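Local coordinates for cell division control protein 45 cdc45 putative (Entamoeba histolytica, PDB 6CC2), which probably serves chromosomal DNA replication as the Cdc45 component of the replicative helicase, as its relatives do in other eukaryotes, at residues A[26-31]-A[65-70]; A[55-60]-A[376-381]. All blocks are in the same frame, centred on the assembly; numbering follows the deposited sequence.

In the fold
Contacts 1 and 2 lie on the same side of the chain's centre, their own centres about 10 Å apart. Both use the six-stranded parallel sheet: contact 1 through strand 24-29, contact 2 through strand 53-57, the outermost strand beside it. The two strands are joined directly, with Leu27 O 2.8 Å from Val56 N. Along the chain the order is 26-31, 55-60, 65-70, 376-381, so the two contacts interleave. Contact 1 is local, between a strand and helix 61-71, which follows the next strand. Contact 2 packs helix 374-385, from far along the chain, onto the sheet and so brings together parts of the chain far apart in sequence.

Contact 1 (A[26-31]-A[65-70])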
ATOM      1  N   GLN A  26      11.407 -19.319   7.087  1.00 24.67           N
ATOM      2  CA  GLN A  26      11.763 -18.188   6.252  1.00 26.46           C
ATOM      3  C   GLN A  26      10.474 -17.570   5.734  1.00 23.25           C
ATOM      4  O   GLN A  26       9.650 -18.266   5.128  1.00 26.17           O
ATOM      5  CB  GLN A  26      12.641 -18.656   5.094  1.00 33.20           C
ATOM      6  CG  GLN A  26      13.670 -17.687   4.648  1.00 37.32           C
ATOM      7  CD  GLN A  26      14.506 -18.262   3.530  1.00 32.58           C
ATOM      8  OE1 GLN A  26      14.044 -19.146   2.808  1.00 31.72           O
ATOM      9  NE2 GLN A  26      15.715 -17.757   3.364  1.00 32.33           N
ATOM     10  N   LEU A  27      10.289 -16.267   5.966  1.00 20.70           N
ATOM     11  CA  LEU A  27       9.089 -15.579   5.526  1.00 22.29           C
ATOM     12  C   LEU A  27       9.459 -14.533   4.488  1.00 23.02           C
ATOM     13  O   LEU A  27      10.206 -13.601   4.788  1.00 22.45           O
ATOM     14  CB  LEU A  27       8.368 -14.925   6.717  1.00 23.93           C
ATOM     15  CG  LEU A  27       7.905 -15.927   7.780  1.00 28.05           C
ATOM     16  CD1 LEU A  27       8.897 -15.971   8.931  1.00 29.50           C
ATOM     17  CD2 LEU A  27       6.510 -15.602   8.257  1.00 29.38           C
ATOM     18  N   TYR A  28       8.968 -14.722   3.269  1.00 20.78           N
ATOM     19  CA  TYR A  28       9.201 -13.812   2.153  1.00 18.83           C
ATOM     20  C   TYR A  28       8.074 -12.777   2.130  1.00 19.41           C
ATOM     21  O   TYR A  28       6.901 -13.130   2.038  1.00 20.67           O
ATOM     22  CB  TYR A  28       9.244 -14.600   0.841  1.00 18.55           C
ATOM     23  CG  TYR A  28      10.386 -15.577   0.702  1.00 19.84           C
ATOM     24  CD1 TYR A  28      10.515 -16.666   1.558  1.00 23.01           C
ATOM     25  CD2 TYR A  28      11.330 -15.426  -0.293  1.00 21.27           C
ATOM     26  CE1 TYR A  28      11.571 -17.555   1.435  1.00 25.18           C
ATOM     27  CE2 TYR A  28      12.380 -16.315  -0.446  1.00 22.84           C
ATOM     28  CZ  TYR A  28      12.499 -17.376   0.429  1.00 27.21           C
ATOM     29  OH  TYR A  28      13.546 -18.251   0.276  1.00 28.56           O
ATOM     30  N   VAL A  29       8.443 -11.503   2.219  1.00 16.16           N
ATOM     31  CA  VAL A  29       7.496 -10.433   2.479  1.00 16.59           C
ATOM     32  C   VAL A  29       7.524  -9.476   1.300  1.00 16.63           C
ATOM     33  O   VAL A  29       8.560  -8.870   1.022  1.00 17.71           O
ATOM     34  CB  VAL A  29       7.826  -9.699   3.779  1.00 19.35           C
ATOM     35  CG1 VAL A  29       6.748  -8.673   4.089  1.00 20.40           C
ATOM     36  CG2 VAL A  29       7.987 -10.682   4.924  1.00 20.61           C
ATOM     37  N   SER A  30       6.417  -9.364   0.622  1.00 18.00           N
ATOM     38  CA  SER A  30       6.280  -8.374  -0.447  1.00 20.13           C
ATOM     39  C   SER A  30       6.010  -6.983   0.139  1.00 18.95           C
ATOM     40  O   SER A  30       5.638  -6.851   1.304  1.00 17.19           O
ATOM     41  CB  SER A  30       5.184  -8.820  -1.388  1.00 22.45           C
ATOM     42  OG  SER A  30       3.935  -8.811  -0.746  1.00 26.87           O
ATOM     43  N   PRO A  31       6.207  -5.918  -0.656  1.00 17.67           N
ATOM     44  CA  PRO A  31       6.266  -4.553  -0.073  1.00 19.05           C
ATOM     45  C   PRO A  31       4.911  -3.881   0.118  1.00 19.25           C
ATOM     46  O   PRO A  31       4.560  -2.895  -0.536  1.00 19.73           O
ATOM     47  CB  PRO A  31       7.129  -3.788  -1.079  1.00 23.74           C
ATOM     48  CG  PRO A  31       7.491  -4.753  -2.178  1.00 28.47           C
ATOM     49  CD  PRO A  31       6.622  -5.938  -2.072  1.00 23.71           C
ATOM     50  N   SER A  65      12.815 -15.986  -6.334  1.00 27.45           N
ATOM     51  CA  SER A  65      13.343 -17.234  -6.879  1.00 29.61           C
ATOM     52  C   SER A  65      14.823 -17.398  -6.556  1.00 29.07           C
ATOM     53  O   SER A  65      15.273 -18.498  -6.216  1.00 29.57           O
ATOM     54  CB  SER A  65      13.115 -17.271  -8.390  1.00 37.45           C
ATOM     55  OG  SER A  65      13.579 -18.501  -8.926  1.00 50.03           O
ATOM     56  N   ARG A  66      15.596 -16.305  -6.633  1.00 27.86           N
ATOM     57  CA  ARG A  66      17.030 -16.391  -6.394  1.00 29.05           C
ATOM     58  C   ARG A  66      17.339 -16.720  -4.941  1.00 29.47           C
ATOM     59  O   ARG A  66      18.203 -17.558  -4.665  1.00 31.65           O
ATOM     60  CB  ARG A  66      17.698 -15.084  -6.810  1.00 32.67           C
ATOM     61  CG  ARG A  66      17.898 -14.971  -8.324  1.00 39.04           C
ATOM     62  CD  ARG A  66      18.724 -13.740  -8.703  1.00 44.84           C
ATOM     63  NE  ARG A  66      19.095 -13.742 -10.115  1.00 51.16           N
ATOM     64  CZ  ARG A  66      18.546 -12.976 -11.055  1.00 60.89           C
ATOM     65  NH1 ARG A  66      17.578 -12.114 -10.754  1.00 65.89           N
ATOM     66  NH2 ARG A  66      18.974 -13.069 -12.309  1.00 58.40           N
ATOM     67  N   VAL A  67      16.656 -16.061  -3.995  1.00 27.31           N
ATOM     68  CA  VAL A  67      16.914 -16.355  -2.585  1.00 25.90           C
ATOM     69  C   VAL A  67      16.465 -17.773  -2.252  1.00 25.45           C
ATOM     70  O   VAL A  67      17.165 -18.511  -1.545  1.00 29.65           O
ATOM     71  CB  VAL A  67      16.222 -15.322  -1.676  1.00 27.76           C
ATOM     72  CG1 VAL A  67      16.330 -15.746  -0.213  1.00 30.01           C
ATOM     73  CG2 VAL A  67      16.802 -13.941  -1.891  1.00 31.85           C
ATOM     74  N   PHE A  68      15.281 -18.167  -2.738  1.00 24.76           N
ATOM     75  CA  PHE A  68      14.801 -19.527  -2.511  1.00 28.64           C
ATOM     76  C   PHE A  68      15.844 -20.543  -2.961  1.00 29.52           C
ATOM     77  O   PHE A  68      16.225 -21.438  -2.198  1.00 31.23           O
ATOM     78  CB  PHE A  68      13.475 -19.740  -3.233  1.00 29.20           C
ATOM     79  CG  PHE A  68      12.804 -21.065  -2.911  1.00 27.47           C
ATOM     80  CD1 PHE A  68      11.992 -21.190  -1.797  1.00 28.40           C
ATOM     81  CD2 PHE A  68      12.969 -22.158  -3.737  1.00 28.57           C
ATOM     82  CE1 PHE A  68      11.362 -22.386  -1.512  1.00 31.03           C
ATOM     83  CE2 PHE A  68      12.348 -23.369  -3.446  1.00 30.26           C
ATOM     84  CZ  PHE A  68      11.550 -23.475  -2.340  1.00 30.74           C
ATOM     85  N   LYS A  69      16.371 -20.377  -4.181  1.00 29.70           N
ATOM     86  CA  LYS A  69      17.355 -21.323  -4.692  1.00 31.87           C
ATOM     87  C   LYS A  69      18.619 -21.331  -3.835  1.00 33.92           C
ATOM     88  O   LYS A  69      19.185 -22.394  -3.559  1.00 35.23           O
ATOM     89  CB  LYS A  69      17.697 -20.993  -6.140  1.00 34.15           C
ATOM     90  CG  LYS A  69      18.666 -21.997  -6.768  1.00 42.24           C
ATOM     91  CD  LYS A  69      19.093 -21.579  -8.162  1.00 55.30           C
ATOM     92  CE  LYS A  69      19.977 -22.654  -8.802  1.00 63.60           C
ATOM     93  NZ  LYS A  69      20.527 -22.211 -10.107  1.00 70.04           N
ATOM     94  N   GLU A  70      19.083 -20.149  -3.407  1.00 33.64           N
ATOM     95  CA  GLU A  70      20.263 -20.071  -2.560  1.00 36.95           C
ATOM     96  C   GLU A  70      20.018 -20.674  -1.177  1.00 38.14           C
ATOM     97  O   GLU A  70      20.966 -21.138  -0.532  1.00 45.94           O
ATOM     98  CB  GLU A  70      20.715 -18.616  -2.422  1.00 49.44           C
ATOM     99  CG  GLU A  70      21.841 -18.388  -1.414  1.00 71.17           C
ATOM    100  CD  GLU A  70      23.132 -19.101  -1.789  1.00 88.90           C
ATOM    101  OE1 GLU A  70      23.410 -19.241  -3.001  1.00 93.95           O
ATOM    102  OE2 GLU A  70      23.868 -19.529  -0.871  1.00 93.68           O
TER
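The Tyr28 ring meets helix 61-71 with its hydroxyl end. Phe68 N lies at the ring edge, near the ring plane, 4.1 Å from Tyr28 CE2. Val67 CG1 comes in obliquely, 4.0 Å from the same CE2. The Phe68 ring is also met obliquely, by Tyr28 OH, which is 3.9 Å from Phe68 CD1. Tyr28 OH comes closest to the helix backbone, 3.3 Å from Phe68 CA. This OH to CA contact is packing. Phe68 N is also near, 3.5 Å from Tyr28 OH, but its angle is poor for a hydrogen bond. The hydroxyl instead donates to Gln26 OE1 at 2.7 Å, two residues back on the same strand. It sits above the carbonyl plane, 61° out of it, so the bond does not follow a lone pair. The Tyr28 and Val67 side chains run past each other in opposite directions.

Here strand 24-29 of a parallel alpha/beta sheet is covered by helix 61-71. The helix connects strand 53-57 to strand 77-83 in a beta-alpha-beta crossover that passes over strand 24-29. The strand and helix segments are nearly antiparallel, at 170°. Val67 also touches Val56 on the neighbouring strand, and Phe82 packs edge-to-face with Tyr28.

The extended chain of Gln26 brings NE2 to within 4.1 Å of Val67 CG1. That amide nitrogen is hydrogen-bonded to Thr71 OG1, on the last residue of helix 61-71.

Contact 2 (A[55-60]-A[376-381]); sequences AVPVNN and QQFWEG
Phe378 and Trp379 leave helix 374-385 with different first torsions, and both rings reach Ala55. In Phe378, CG is anti to the backbone N (chi1 164°), which carries the ring along the strand from Pro57 to Ala55. In Trp379, CG lies beside the backbone N (chi1 -74°), and the far end of the indole swings back to the strand. Ala55 CB meets both aromatics obliquely, with Phe378 CE2 and Trp379 CZ2 each 3.6 Å away. The rings also meet one another. Phe378 CE2 stands 3.5 Å above the indole plane, over its centre, and Trp379 CD1 lies in plane at the edge of the Phe378 ring.

Pro57 makes the second apolar patch. Its CG touches Phe378 CB at 3.6 Å, and the two side chains cross at about a right angle.

Strand 53-57 is the outermost strand of the parallel sheet at this end, and helix 374-385 packs against it from more than 300 residues further along the chain. The segments are inclined at 120°. Tyr39 of helix 33-48 joins the cluster: it touches Ala55 and Trp379 and packs edge-to-face with Phe378. Val29 of the adjoining strand also touches Phe378.

One polar link runs beside these apolar contacts. A water lies in plane at the indole edge, accepts from Trp379 NE1 at 3.0 Å and donates to Ala55 O at 2.9 Å. It connects the strand backbone to the indole N-H, on a side chain that is largely exposed.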
ATOM      1  N   ALA A  55      13.221 -13.013   8.070  1.00 24.45           N
ATOM      2  CA  ALA A  55      12.466 -12.302   7.059  1.00 21.42           C
ATOM      3  C   ALA A  55      13.293 -12.188   5.791  1.00 19.36           C
ATOM      4  O   ALA A  55      14.493 -11.936   5.844  1.00 23.71           O
ATOM      5  CB  ALA A  55      12.079 -10.904   7.552  1.00 22.95           C
ATOM      6  N   VAL A  56      12.650 -12.340   4.651  1.00 20.26           N
ATOM      7  CA  VAL A  56      13.246 -12.107   3.348  1.00 22.67           C
ATOM      8  C   VAL A  56      12.383 -11.097   2.609  1.00 19.10           C
ATOM      9  O   VAL A  56      11.388 -11.449   1.985  1.00 18.34           O
ATOM     10  CB  VAL A  56      13.373 -13.410   2.540  1.00 25.71           C
ATOM     11  CG1 VAL A  56      14.026 -13.135   1.199  1.00 27.80           C
ATOM     12  CG2 VAL A  56      14.158 -14.449   3.324  1.00 30.47           C
ATOM     13  N   PRO A  57      12.738  -9.825   2.656  1.00 18.64           N
ATOM     14  CA  PRO A  57      11.960  -8.824   1.890  1.00 16.72           C
ATOM     15  C   PRO A  57      12.216  -8.989   0.397  1.00 19.02           C
ATOM     16  O   PRO A  57      13.353  -8.897  -0.054  1.00 23.50           O
ATOM     17  CB  PRO A  57      12.473  -7.481   2.415  1.00 22.54           C
ATOM     18  CG  PRO A  57      13.118  -7.793   3.737  1.00 24.63           C
ATOM     19  CD  PRO A  57      13.728  -9.175   3.541  1.00 21.64           C
ATOM     20  N   VAL A  58      11.153  -9.233  -0.367  1.00 18.68           N
ATOM     21  CA  VAL A  58      11.271  -9.448  -1.812  1.00 20.28           C
ATOM     22  C   VAL A  58      10.499  -8.367  -2.545  1.00 21.34           C
ATOM     23  O   VAL A  58       9.368  -8.041  -2.174  1.00 20.82           O
ATOM     24  CB  VAL A  58      10.764 -10.842  -2.240  1.00 24.26           C
ATOM     25  CG1 VAL A  58      11.701 -11.918  -1.699  1.00 26.96           C
ATOM     26  CG2 VAL A  58       9.309 -11.071  -1.778  1.00 25.84           C
ATOM     27  N   ASN A  59      11.117  -7.853  -3.613  0.51 23.19           N
ATOM     28  CA  ASN A  59      10.547  -6.794  -4.433  0.51 24.80           C
ATOM     29  C   ASN A  59       9.981  -7.291  -5.762  0.51 23.69           C
ATOM     30  O   ASN A  59       9.270  -6.531  -6.425  0.51 23.19           O
ATOM     31  CB  ASN A  59      11.619  -5.718  -4.704  0.51 28.70           C
ATOM     32  CG  ASN A  59      12.904  -6.285  -5.320  0.51 29.21           C
ATOM     33  OD1 ASN A  59      13.376  -7.377  -4.962  0.51 26.29           O
ATOM     34  ND2 ASN A  59      13.499  -5.522  -6.236  0.51 35.31           N
ATOM     35  N   ASN A  60      10.289  -8.525  -6.162  1.00 21.63           N
ATOM     36  CA  ASN A  60       9.786  -9.111  -7.402  1.00 18.73           C
ATOM     37  C   ASN A  60      10.019 -10.614  -7.333  1.00 19.87           C
ATOM     38  O   ASN A  60      10.658 -11.121  -6.404  1.00 21.40           O
ATOM     39  CB  ASN A  60      10.449  -8.471  -8.623  1.00 19.87           C
ATOM     40  CG  ASN A  60      11.956  -8.585  -8.588  1.00 25.97           C
ATOM     41  OD1 ASN A  60      12.514  -9.701  -8.501  1.00 28.97           O
ATOM     42  ND2 ASN A  60      12.645  -7.436  -8.681  1.00 28.43           N
ATOM     43  N   GLN A 376      16.062  -3.053   3.479  1.00 23.75           N
ATOM     44  CA  GLN A 376      16.244  -2.254   4.686  1.00 24.49           C
ATOM     45  C   GLN A 376      14.936  -1.639   5.170  1.00 22.53           C
ATOM     46  O   GLN A 376      14.651  -1.643   6.376  1.00 24.69           O
ATOM     47  CB  GLN A 376      17.255  -1.135   4.436  1.00 33.81           C
ATOM     48  CG  GLN A 376      18.623  -1.633   3.987  1.00 56.82           C
ATOM     49  CD  GLN A 376      19.694  -0.564   4.064  1.00 73.19           C
ATOM     50  OE1 GLN A 376      20.851  -0.859   4.355  1.00 71.98           O
ATOM     51  NE2 GLN A 376      19.313   0.686   3.803  1.00 83.57           N
ATOM     52  N   GLN A 377      14.120  -1.128   4.253  1.00 19.87           N
ATOM     53  CA  GLN A 377      12.932  -0.391   4.672  1.00 20.50           C
ATOM     54  C   GLN A 377      11.893  -1.323   5.290  1.00 20.12           C
ATOM     55  O   GLN A 377      11.101  -0.892   6.119  1.00 19.69           O
ATOM     56  CB  GLN A 377      12.307   0.376   3.499  1.00 20.96           C
ATOM     57  CG  GLN A 377      13.167   1.559   3.014  1.00 23.73           C
ATOM     58  CD  GLN A 377      13.639   2.444   4.138  1.00 27.45           C
ATOM     59  OE1 GLN A 377      12.870   3.227   4.706  1.00 31.27           O
ATOM     60  NE2 GLN A 377      14.903   2.314   4.487  1.00 24.70           N
ATOM     61  N   PHE A 378      11.897  -2.608   4.924  1.00 18.85           N
ATOM     62  CA  PHE A 378      11.030  -3.556   5.627  1.00 17.85           C
ATOM     63  C   PHE A 378      11.222  -3.468   7.144  1.00 19.32           C
ATOM     64  O   PHE A 378      10.242  -3.424   7.899  1.00 19.02           O
ATOM     65  CB  PHE A 378      11.284  -4.983   5.167  1.00 19.58           C
ATOM     66  CG  PHE A 378      10.719  -6.000   6.110  1.00 20.44           C
ATOM     67  CD1 PHE A 378       9.378  -6.347   6.021  1.00 19.47           C
ATOM     68  CD2 PHE A 378      11.508  -6.582   7.089  1.00 20.97           C
ATOM     69  CE1 PHE A 378       8.833  -7.260   6.926  1.00 19.19           C
ATOM     70  CE2 PHE A 378      10.985  -7.480   7.971  1.00 18.62           C
ATOM     71  CZ  PHE A 378       9.654  -7.834   7.898  1.00 18.98           C
ATOM     72  N   TRP A 379      12.478  -3.439   7.599  1.00 19.77           N
ATOM     73  CA  TRP A 379      12.751  -3.435   9.033  1.00 20.68           C
ATOM     74  C   TRP A 379      12.394  -2.111   9.677  1.00 21.33           C
ATOM     75  O   TRP A 379      11.964  -2.082  10.831  1.00 22.17           O
ATOM     76  CB  TRP A 379      14.223  -3.801   9.281  1.00 21.87           C
ATOM     77  CG  TRP A 379      14.446  -5.250   9.056  1.00 24.20           C
ATOM     78  CD1 TRP A 379      15.152  -5.829   8.048  1.00 27.05           C
ATOM     79  CD2 TRP A 379      13.917  -6.324   9.841  1.00 25.11           C
ATOM     80  NE1 TRP A 379      15.106  -7.196   8.159  1.00 27.46           N
ATOM     81  CE2 TRP A 379      14.359  -7.528   9.259  1.00 26.88           C
ATOM     82  CE3 TRP A 379      13.105  -6.384  10.983  1.00 26.42           C
ATOM     83  CZ2 TRP A 379      14.027  -8.776   9.783  1.00 30.19           C
ATOM     84  CZ3 TRP A 379      12.780  -7.624  11.500  1.00 32.49           C
ATOM     85  CH2 TRP A 379      13.241  -8.799  10.904  1.00 29.93           C
ATOM     86  N   GLU A 380      12.539  -1.005   8.945  1.00 20.27           N
ATOM     87  CA  GLU A 380      12.069   0.272   9.455  1.00 20.94           C
ATOM     88  C   GLU A 380      10.557   0.264   9.640  1.00 18.49           C
ATOM     89  O   GLU A 380      10.040   0.816  10.624  1.00 21.68           O
ATOM     90  CB  GLU A 380      12.495   1.401   8.523  1.00 24.68           C
ATOM     91  CG  GLU A 380      14.001   1.576   8.403  1.00 31.16           C
ATOM     92  CD  GLU A 380      14.657   1.936   9.738  1.00 49.16           C
ATOM     93  OE1 GLU A 380      14.034   2.664  10.540  1.00 52.09           O
ATOM     94  OE2 GLU A 380      15.793   1.482   9.985  1.00 56.70           O
ATOM     95  N   GLY A 381       9.826  -0.305   8.673  1.00 17.49           N
ATOM     96  CA  GLY A 381       8.379  -0.374   8.793  1.00 19.55           C
ATOM     97  C   GLY A 381       7.947  -1.287   9.927  1.00 21.50           C
ATOM     98  O   GLY A 381       7.015  -0.974  10.665  1.00 20.86           O
TER
HETATM   99  O   HOH W   1      16.067  -9.656   6.710  1.00 30.99           O